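Local structure of alanine racemase (Oenococcus oeni PSU-1, 3HUR) at residues A[127-141]-A[183-196]. The protein belongs to the alanine racemase family, with an N-terminal TIM-type alpha/beta barrel followed by a C-terminal domain rich in beta strands. Numbering follows the deposited sequence.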
# COMPACT_ATOMS: atom_id res chain seq x y z
N LEU A 127 -8.38 -30.63 -29.55
CA LEU A 127 -9.40 -31.32 -28.82
C LEU A 127 -8.90 -31.43 -27.40
O LEU A 127 -7.83 -32.00 -27.13
CB LEU A 127 -9.56 -32.68 -29.46
CG LEU A 127 -10.76 -33.51 -29.09
CD1 LEU A 127 -12.03 -32.86 -29.57
CD2 LEU A 127 -10.51 -34.84 -29.80
N ALA A 128 -9.66 -30.85 -26.49
CA ALA A 128 -9.22 -30.71 -25.12
C ALA A 128 -9.86 -31.81 -24.33
O ALA A 128 -11.07 -31.97 -24.37
CB ALA A 128 -9.63 -29.35 -24.58
N ILE A 129 -9.04 -32.55 -23.60
CA ILE A 129 -9.55 -33.59 -22.76
C ILE A 129 -9.68 -33.12 -21.32
O ILE A 129 -8.70 -32.95 -20.62
CB ILE A 129 -8.63 -34.84 -22.81
CG1 ILE A 129 -8.36 -35.26 -24.27
CG2 ILE A 129 -9.24 -35.96 -22.01
CD1 ILE A 129 -9.57 -35.31 -25.13
N ASP A 130 -10.90 -32.95 -20.87
CA ASP A 130 -11.16 -32.65 -19.47
C ASP A 130 -10.84 -33.86 -18.62
O ASP A 130 -11.68 -34.73 -18.44
CB ASP A 130 -12.64 -32.26 -19.27
CG ASP A 130 -12.98 -31.88 -17.80
OD1 ASP A 130 -12.08 -31.81 -16.92
OD2 ASP A 130 -14.18 -31.64 -17.52
N THR A 131 -9.63 -33.91 -18.10
CA THR A 131 -9.29 -34.94 -17.14
C THR A 131 -9.46 -34.41 -15.73
O THR A 131 -8.83 -34.90 -14.79
CB THR A 131 -7.85 -35.42 -17.29
OG1 THR A 131 -6.95 -34.39 -16.86
CG2 THR A 131 -7.55 -35.79 -18.71
N GLY A 132 -10.31 -33.40 -15.54
CA GLY A 132 -10.66 -33.02 -14.18
C GLY A 132 -10.92 -31.57 -13.85
O GLY A 132 -12.07 -31.17 -13.65
N MET A 133 -9.86 -30.79 -13.75
CA MET A 133 -9.95 -29.51 -13.03
C MET A 133 -10.36 -28.31 -13.95
O MET A 133 -9.77 -27.22 -13.90
CB MET A 133 -8.59 -29.23 -12.35
CG MET A 133 -8.66 -28.29 -11.17
SD MET A 133 -9.26 -29.09 -9.68
CE MET A 133 -7.78 -28.93 -8.65
N THR A 134 -11.36 -28.51 -14.79
CA THR A 134 -11.66 -27.51 -15.81
C THR A 134 -13.02 -27.78 -16.37
O THR A 134 -13.57 -28.86 -16.12
CB THR A 134 -10.62 -27.53 -16.93
OG1 THR A 134 -11.22 -27.05 -18.14
CG2 THR A 134 -10.09 -28.92 -17.17
N ARG A 135 -13.58 -26.82 -17.09
CA ARG A 135 -14.90 -26.99 -17.71
C ARG A 135 -14.83 -26.97 -19.23
O ARG A 135 -15.85 -27.05 -19.90
CB ARG A 135 -15.84 -25.92 -17.19
CG ARG A 135 -15.90 -25.85 -15.67
CD ARG A 135 -16.50 -24.56 -15.17
NE ARG A 135 -17.82 -24.31 -15.74
CZ ARG A 135 -18.51 -23.18 -15.58
NH1 ARG A 135 -18.01 -22.18 -14.87
NH2 ARG A 135 -19.70 -23.06 -16.16
N ILE A 136 -13.62 -26.89 -19.77
CA ILE A 136 -13.42 -26.78 -21.19
C ILE A 136 -13.19 -28.18 -21.76
O ILE A 136 -12.36 -28.96 -21.24
CB ILE A 136 -12.20 -25.88 -21.54
CG1 ILE A 136 -12.12 -24.61 -20.66
CG2 ILE A 136 -12.26 -25.49 -23.01
CD1 ILE A 136 -10.81 -23.68 -20.93
N GLY A 137 -13.93 -28.51 -22.82
CA GLY A 137 -13.69 -29.77 -23.55
C GLY A 137 -14.37 -31.02 -23.03
O GLY A 137 -15.38 -30.96 -22.33
N PHE A 138 -13.79 -32.17 -23.36
CA PHE A 138 -14.49 -33.44 -23.36
C PHE A 138 -14.12 -34.34 -22.20
O PHE A 138 -12.95 -34.66 -22.03
CB PHE A 138 -14.12 -34.18 -24.63
CG PHE A 138 -14.56 -33.50 -25.89
CD1 PHE A 138 -15.65 -33.97 -26.60
CD2 PHE A 138 -13.87 -32.39 -26.37
CE1 PHE A 138 -16.05 -33.34 -27.78
CE2 PHE A 138 -14.25 -31.76 -27.53
CZ PHE A 138 -15.35 -32.23 -28.24
N ASP A 139 -15.13 -34.79 -21.43
CA ASP A 139 -14.91 -35.69 -20.28
C ASP A 139 -15.58 -37.08 -20.39
O ASP A 139 -15.62 -37.85 -19.41
CB ASP A 139 -15.34 -35.01 -18.96
CG ASP A 139 -16.83 -34.72 -18.90
OD1 ASP A 139 -17.57 -35.03 -19.85
OD2 ASP A 139 -17.27 -34.17 -17.87
N LYS A 140 -16.08 -37.41 -21.57
CA LYS A 140 -16.77 -38.68 -21.80
C LYS A 140 -16.20 -39.39 -23.02
O LYS A 140 -15.97 -38.78 -24.06
CB LYS A 140 -18.27 -38.43 -21.96
CG LYS A 140 -18.95 -38.02 -20.65
CD LYS A 140 -20.40 -37.60 -20.90
CE LYS A 140 -21.01 -36.86 -19.70
NZ LYS A 140 -22.31 -36.23 -20.07
N ALA A 141 -15.96 -40.68 -22.89
CA ALA A 141 -15.28 -41.45 -23.92
C ALA A 141 -16.09 -41.54 -25.20
O ALA A 141 -15.53 -41.52 -26.29
CB ALA A 141 -14.93 -42.86 -23.39
N GLN A 183 -5.92 -37.86 -12.58
CA GLN A 183 -5.98 -37.20 -13.88
C GLN A 183 -5.37 -38.08 -14.99
O GLN A 183 -5.94 -38.21 -16.08
CB GLN A 183 -5.26 -35.85 -13.83
CG GLN A 183 -5.99 -34.76 -13.03
CD GLN A 183 -5.50 -33.34 -13.37
OE1 GLN A 183 -4.42 -32.90 -12.95
NE2 GLN A 183 -6.30 -32.64 -14.13
N LEU A 184 -4.23 -38.69 -14.71
CA LEU A 184 -3.61 -39.59 -15.68
C LEU A 184 -4.52 -40.81 -15.99
O LEU A 184 -4.58 -41.28 -17.12
CB LEU A 184 -2.26 -40.05 -15.16
CG LEU A 184 -1.37 -40.83 -16.11
CD1 LEU A 184 -1.18 -40.05 -17.43
CD2 LEU A 184 -0.03 -41.15 -15.41
N ARG A 185 -5.25 -41.29 -14.98
CA ARG A 185 -6.22 -42.37 -15.22
C ARG A 185 -7.26 -41.86 -16.23
O ARG A 185 -7.44 -42.47 -17.31
CB ARG A 185 -6.81 -42.92 -13.87
CG ARG A 185 -8.25 -43.56 -13.84
CD ARG A 185 -8.20 -44.97 -13.26
NE ARG A 185 -9.09 -45.30 -12.13
CZ ARG A 185 -10.05 -46.25 -12.11
NH1 ARG A 185 -10.37 -46.98 -13.19
NH2 ARG A 185 -10.74 -46.46 -10.99
N ARG A 186 -7.87 -40.71 -15.93
CA ARG A 186 -8.88 -40.16 -16.84
C ARG A 186 -8.37 -39.93 -18.27
O ARG A 186 -9.07 -40.26 -19.23
CB ARG A 186 -9.46 -38.87 -16.27
CG ARG A 186 -10.64 -39.07 -15.32
CD ARG A 186 -10.43 -38.15 -14.11
NE ARG A 186 -11.56 -38.10 -13.18
CZ ARG A 186 -11.70 -37.18 -12.21
NH1 ARG A 186 -10.79 -36.22 -12.03
NH2 ARG A 186 -12.76 -37.23 -11.42
N TRP A 187 -7.16 -39.39 -18.41
CA TRP A 187 -6.57 -39.20 -19.73
C TRP A 187 -6.63 -40.52 -20.52
O TRP A 187 -7.18 -40.58 -21.62
CB TRP A 187 -5.14 -38.69 -19.61
CG TRP A 187 -4.36 -38.76 -20.87
CD1 TRP A 187 -3.40 -39.68 -21.20
CD2 TRP A 187 -4.44 -37.86 -21.98
NE1 TRP A 187 -2.87 -39.40 -22.44
CE2 TRP A 187 -3.51 -38.29 -22.94
CE3 TRP A 187 -5.20 -36.72 -22.25
CZ2 TRP A 187 -3.34 -37.64 -24.16
CZ3 TRP A 187 -5.04 -36.08 -23.46
CH2 TRP A 187 -4.11 -36.54 -24.40
N GLN A 188 -6.07 -41.56 -19.92
CA GLN A 188 -6.04 -42.90 -20.50
C GLN A 188 -7.44 -43.47 -20.73
O GLN A 188 -7.78 -43.87 -21.82
CB GLN A 188 -5.23 -43.82 -19.62
CG GLN A 188 -3.74 -43.48 -19.55
CD GLN A 188 -3.06 -44.33 -18.54
OE1 GLN A 188 -3.74 -45.06 -17.84
NE2 GLN A 188 -1.73 -44.25 -18.43
N GLU A 189 -8.30 -43.42 -19.73
CA GLU A 189 -9.67 -43.89 -19.95
C GLU A 189 -10.31 -43.20 -21.13
O GLU A 189 -11.07 -43.80 -21.91
CB GLU A 189 -10.54 -43.70 -18.70
CG GLU A 189 -10.17 -44.70 -17.57
CD GLU A 189 -10.91 -44.45 -16.26
OE1 GLU A 189 -11.51 -43.35 -16.09
OE2 GLU A 189 -10.88 -45.37 -15.40
N LEU A 190 -9.98 -41.91 -21.28
CA LEU A 190 -10.63 -41.09 -22.27
C LEU A 190 -9.99 -41.15 -23.65
O LEU A 190 -10.66 -40.85 -24.63
CB LEU A 190 -10.73 -39.65 -21.77
CG LEU A 190 -11.79 -39.39 -20.69
CD1 LEU A 190 -11.54 -37.95 -20.14
CD2 LEU A 190 -13.25 -39.56 -21.20
N THR A 191 -8.72 -41.57 -23.73
CA THR A 191 -7.97 -41.57 -25.01
C THR A 191 -7.52 -42.93 -25.58
O THR A 191 -7.34 -43.04 -26.81
CB THR A 191 -6.72 -40.68 -24.93
OG1 THR A 191 -5.83 -41.17 -23.92
CG2 THR A 191 -7.10 -39.25 -24.59
N ILE A 192 -7.28 -43.95 -24.74
CA ILE A 192 -6.82 -45.26 -25.24
C ILE A 192 -7.94 -45.87 -26.09
O ILE A 192 -9.12 -45.66 -25.80
CB ILE A 192 -6.43 -46.24 -24.11
CG1 ILE A 192 -5.31 -45.68 -23.20
CG2 ILE A 192 -5.97 -47.59 -24.68
CD1 ILE A 192 -3.91 -46.25 -23.50
N ASN A 193 -7.58 -46.56 -27.18
CA ASN A 193 -8.58 -47.22 -28.06
C ASN A 193 -9.47 -46.23 -28.86
O ASN A 193 -10.43 -46.65 -29.52
CB ASN A 193 -9.54 -48.20 -27.29
CG ASN A 193 -8.80 -49.35 -26.57
OD1 ASN A 193 -7.72 -49.78 -26.98
ND2 ASN A 193 -9.41 -49.84 -25.49
N GLN A 194 -9.17 -44.93 -28.78
CA GLN A 194 -9.86 -43.94 -29.64
C GLN A 194 -9.27 -43.90 -31.04
O GLN A 194 -9.92 -43.45 -31.96
CB GLN A 194 -9.81 -42.55 -29.02
CG GLN A 194 -10.54 -42.48 -27.68
CD GLN A 194 -12.05 -42.44 -27.83
OE1 GLN A 194 -12.59 -42.49 -28.95
NE2 GLN A 194 -12.74 -42.32 -26.69
N GLY A 195 -8.04 -44.36 -31.19
CA GLY A 195 -7.40 -44.41 -32.50
C GLY A 195 -6.68 -43.14 -32.94
O GLY A 195 -6.39 -42.98 -34.14
N PHE A 196 -6.36 -42.25 -31.98
CA PHE A 196 -5.74 -40.97 -32.32
C PHE A 196 -4.33 -41.20 -32.75
O PHE A 196 -3.59 -41.88 -32.07
CB PHE A 196 -5.73 -40.01 -31.12
CG PHE A 196 -7.02 -39.31 -30.88
CD1 PHE A 196 -7.59 -38.55 -31.87
CD2 PHE A 196 -7.64 -39.39 -29.65
CE1 PHE A 196 -8.79 -37.91 -31.66
CE2 PHE A 196 -8.84 -38.75 -29.42
CZ PHE A 196 -9.42 -38.00 -30.42
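Leu127, near the end of strand 123-128, meets Phe196 through one methyl: CD2 lies 3.4 Å from ring atom CZ, and the two side chains cross at about a right angle. Ile129 divides its branches between two partners. CG1 turns to the indole of Trp187, 3.5 Å from CZ3, whereas CG2, anti to the backbone N, reaches Leu190. The same Trp187 ring has the CG2 methyl of Thr191 over one face and Phe201 edge-to-face. At Asp130 the carbonyl O is neared by Leu190 CD1, and OD1 accepts from Gly132 N, which meets it from above the carboxylate plane, an Asx turn that shapes the loop. Both segments belong to the TIM-type barrel: the loop leaving strand 123-128 packs against helix 174-191, which follows the adjacent parallel strand 157-163. Thr131 is buried against Gln183, Arg186 and Trp187. With OG1 between the backbone N and the carbonyl carbon, CG2 is set beside the backbone of Trp187, 3.6 Å from N and near the ring plane at the indole's edge, while OG1 faces Gln183 and hydrogen-bonds Thr164. The Thr131 carbonyl receives a weak bond from Gln183 NE2 (3.5 Å, 155° at the hydrogen); the amide's other end, OE1, is held by Ala167 N. The Arg186 guanidinium comes obliquely to Thr131 O and Gly132 CA, its NH2 in a salt bridge with Glu182. Toward helix 141-153, Leu190 packs against the backbone: CD2 lies 3.4 Å from Asp139 O and touches Ala141 N. At Ala141, in the first turn of that helix, the carbonyl takes a hydrogen bond from Gln194 NE2 (2.9 Å), with the acceptor only 13° out of the amide plane. Gln194, bent at chi2 (-77°), also gives NE2 to Leu190 O at 3.3 Å.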